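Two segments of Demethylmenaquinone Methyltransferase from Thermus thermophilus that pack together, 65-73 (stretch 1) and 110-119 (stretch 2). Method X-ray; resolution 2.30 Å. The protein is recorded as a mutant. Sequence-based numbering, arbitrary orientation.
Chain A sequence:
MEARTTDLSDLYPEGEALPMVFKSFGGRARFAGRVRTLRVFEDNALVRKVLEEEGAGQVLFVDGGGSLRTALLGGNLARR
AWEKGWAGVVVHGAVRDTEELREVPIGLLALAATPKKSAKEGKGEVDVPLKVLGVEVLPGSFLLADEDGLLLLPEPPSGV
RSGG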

# COMPACT_ATOMS: atom_id res chain seq x y z
N GLY A 65 -9.17 -2.54 16.12
CA GLY A 65 -7.88 -2.67 16.76
C GLY A 65 -6.81 -2.84 15.70
O GLY A 65 -5.67 -3.18 16.01
N GLY A 66 -7.20 -2.60 14.45
CA GLY A 66 -6.27 -2.72 13.33
C GLY A 66 -5.96 -4.14 12.93
O GLY A 66 -5.12 -4.36 12.05
N SER A 67 -6.62 -5.12 13.55
CA SER A 67 -6.35 -6.52 13.22
C SER A 67 -6.68 -6.90 11.79
O SER A 67 -7.68 -6.47 11.23
N LEU A 68 -5.84 -7.76 11.20
CA LEU A 68 -6.04 -8.22 9.83
C LEU A 68 -6.29 -9.73 9.84
O LEU A 68 -6.35 -10.36 8.78
N ARG A 69 -6.43 -10.29 11.04
CA ARG A 69 -6.65 -11.73 11.22
C ARG A 69 -8.01 -12.20 10.74
O ARG A 69 -8.14 -13.31 10.23
N THR A 70 -9.04 -11.38 10.94
CA THR A 70 -10.39 -11.77 10.53
C THR A 70 -11.11 -10.59 9.88
O THR A 70 -10.74 -9.44 10.08
N ALA A 71 -12.13 -10.90 9.09
CA ALA A 71 -12.90 -9.88 8.40
C ALA A 71 -14.06 -9.40 9.26
O ALA A 71 -14.79 -10.22 9.83
N LEU A 72 -14.23 -8.09 9.34
CA LEU A 72 -15.32 -7.52 10.12
C LEU A 72 -16.51 -7.27 9.22
O LEU A 72 -17.62 -7.03 9.70
N LEU A 73 -16.29 -7.34 7.92
CA LEU A 73 -17.39 -7.12 6.99
C LEU A 73 -17.15 -7.88 5.69
O LEU A 73 -16.05 -7.88 5.14
N ALA A 110 -10.83 -0.07 4.27
CA ALA A 110 -10.29 -1.02 5.22
C ALA A 110 -8.79 -1.04 5.01
O ALA A 110 -8.30 -0.53 4.01
N LEU A 111 -8.06 -1.61 5.96
CA LEU A 111 -6.61 -1.68 5.86
C LEU A 111 -6.22 -2.80 4.92
O LEU A 111 -5.19 -2.74 4.26
N ALA A 112 -7.07 -3.82 4.85
CA ALA A 112 -6.80 -4.96 3.99
C ALA A 112 -7.92 -5.97 3.98
O ALA A 112 -8.83 -5.93 4.81
N ALA A 113 -7.85 -6.87 3.01
CA ALA A 113 -8.82 -7.95 2.92
C ALA A 113 -8.14 -9.17 3.56
O ALA A 113 -6.91 -9.27 3.58
N THR A 114 -8.93 -10.09 4.10
CA THR A 114 -8.40 -11.29 4.73
C THR A 114 -9.48 -12.36 4.55
O THR A 114 -10.68 -12.03 4.52
N PRO A 115 -9.09 -13.64 4.45
CA PRO A 115 -10.00 -14.77 4.26
C PRO A 115 -10.92 -15.23 5.40
O PRO A 115 -12.07 -15.60 5.15
N LYS A 116 -10.40 -15.25 6.62
CA LYS A 116 -11.18 -15.72 7.77
C LYS A 116 -12.30 -14.82 8.25
O LYS A 116 -12.14 -13.61 8.36
N LYS A 117 -13.43 -15.44 8.56
CA LYS A 117 -14.58 -14.73 9.08
C LYS A 117 -14.34 -14.45 10.57
O LYS A 117 -13.55 -15.13 11.21
N SER A 118 -15.02 -13.43 11.09
CA SER A 118 -14.89 -13.04 12.49
C SER A 118 -15.85 -13.86 13.37
O SER A 118 -16.82 -14.44 12.88
N ALA A 119 -15.55 -13.89 14.66
CA ALA A 119 -16.39 -14.61 15.60
C ALA A 119 -17.65 -13.78 15.80
O ALA A 119 -17.70 -12.61 15.39

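When two irregular segments pack without a regular sheet to align them, short side chains often take over the work that backbone hydrogen bonds do elsewhere. The contact between residues 65-73 and 110-119 of this methyltransferase is a compact example, burying 483 Å² in total and dividing into a small apolar end and a longer polar one.

At the apolar end, Leu111 and Ala112 direct their CA-to-CB bonds toward the opposing stretch. Leu68 starts sideways, but chi1 near -44° (m) with chi2 at 173° (t) brings its end nearer, so that CD2 of Leu68 lies 3.9 Å from CB of Leu111 and 4.2 Å from CB of Ala112. Leu111 adopts the common m,t conformation, which carries its CD1 to 4.1 Å from the carbonyl O of Gly66. That glycine sits at positive phi, a backbone region that by itself favours glycine.

Thr114 marks the change from apolar to polar packing. Its CA-to-CB bond points toward stretch 1, and with chi1 at -153° (t) it serves both chemistries at once. OG1 of Thr114 donates a 2.7 Å hydrogen bond to O of Leu68, while its methyl CG2 rests against the backbone further along, 3.4 Å from C of Thr70 and 3.5 Å from N of Ala71. OG1 of Thr114 also accepts a hydrogen bond from the O of a water 2.7 Å away. The O of this water also donates to O of Arg69 at 2.7 Å and accepts from N of Lys116 at 2.8 Å, so one molecule satisfies backbone groups of both stretches where they do not meet directly. Arg69 itself contributes mainly backbone here: its CA-to-CB bond points away, and N of Arg69 donates to OG of Ser67 at 3.1 Å within the same stretch.

Beyond the water, one direct backbone hydrogen bond runs from N of Ala71 to O of Lys116, 2.8 Å long. O of Lys116 also receives a CA-H...O contact from CA of Thr70 at 3.3 Å. The side chain of Lys116 leaves sideways and its extended end leads away, with NZ hydrogen-bonded elsewhere in the structure; CB of Lys116 nevertheless lies 3.7 Å from O of Arg69. The CA-to-CB bond of Lys117 points away.

The polar end closes with a relay of hydroxyls. Thr70 takes chi1 of 70° (p), placing OG1 of Thr70 where it donates to OG of Ser118 at 2.7 Å. OG of Ser118, at chi1 of -73° (m), donates in turn to O of Ala71 across a very short 2.5 Å. Both side chains leave their backbones sideways, and these rotamers bring the two hydroxyls together, so that the serine acts as acceptor and donor at once. The m,t rotamer of Leu72 brings CD2 of Leu72 to 3.3 Å from OG of Ser118, although its CA-to-CB bond points away. The general lesson is that a sideways CA-to-CB bond does not preclude close contact: the chi angles help decide where a longer side chain finds its partner.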

# COMPACT_ATOMS: atom_id res chain seq x y z
CB SER A 67 -7.13 -7.44 14.14
OG SER A 67 -6.94 -8.79 13.75
CB LEU A 68 -4.79 -7.90 9.00
CG LEU A 68 -4.16 -6.51 9.15
CD1 LEU A 68 -2.86 -6.48 8.37
CD2 LEU A 68 -5.10 -5.40 8.65
CB ARG A 69 -6.53 -12.11 12.69
CG ARG A 69 -5.13 -12.41 13.23
CD ARG A 69 -5.27 -12.70 14.71
NE ARG A 69 -4.07 -13.21 15.37
CZ ARG A 69 -4.01 -13.48 16.67
NH1 ARG A 69 -5.07 -13.29 17.44
NH2 ARG A 69 -2.89 -13.95 17.21
CB THR A 70 -11.24 -12.30 11.74
OG1 THR A 70 -11.55 -11.22 12.63
CG2 THR A 70 -10.47 -13.37 12.50
CB ALA A 71 -13.41 -10.42 7.07
CB LEU A 72 -14.87 -6.22 10.78
CG LEU A 72 -13.74 -6.43 11.78
CD1 LEU A 72 -13.36 -5.14 12.44
CD2 LEU A 72 -14.19 -7.44 12.82
CB LEU A 73 -17.54 -5.61 6.73
CG LEU A 73 -18.89 -5.11 6.25
CD1 LEU A 73 -19.07 -3.66 6.64
CD2 LEU A 73 -19.00 -5.30 4.76
CB ALA A 110 -10.88 -2.40 4.96
CB LEU A 111 -6.00 -1.90 7.25
CG LEU A 111 -6.20 -0.76 8.25
CD1 LEU A 111 -5.68 -1.16 9.62
CD2 LEU A 111 -5.51 0.50 7.74
CB ALA A 112 -5.51 -5.65 4.44
CB ALA A 113 -9.17 -8.24 1.44
CB THR A 114 -8.10 -11.04 6.23
OG1 THR A 114 -7.07 -11.93 6.67
CG2 THR A 114 -9.35 -11.28 7.08
CB PRO A 115 -9.07 -15.91 3.82
CG PRO A 115 -7.88 -15.20 3.26
CD PRO A 115 -7.69 -14.08 4.27
CB LYS A 116 -10.28 -16.03 8.97
CG LYS A 116 -9.52 -17.32 8.86
CD LYS A 116 -9.20 -17.87 10.24
CE LYS A 116 -8.72 -19.31 10.13
NZ LYS A 116 -8.51 -19.93 11.47
CB LYS A 117 -15.84 -15.57 8.89
CG LYS A 117 -15.86 -16.87 9.69
CD LYS A 117 -16.99 -17.76 9.22
CE LYS A 117 -18.29 -16.99 9.16
NZ LYS A 117 -19.30 -17.65 8.29
CB SER A 118 -15.23 -11.55 12.67
OG SER A 118 -14.20 -10.72 12.17
CB ALA A 119 -15.65 -14.80 16.92
O HOH W 1 -8.02 -14.27 7.70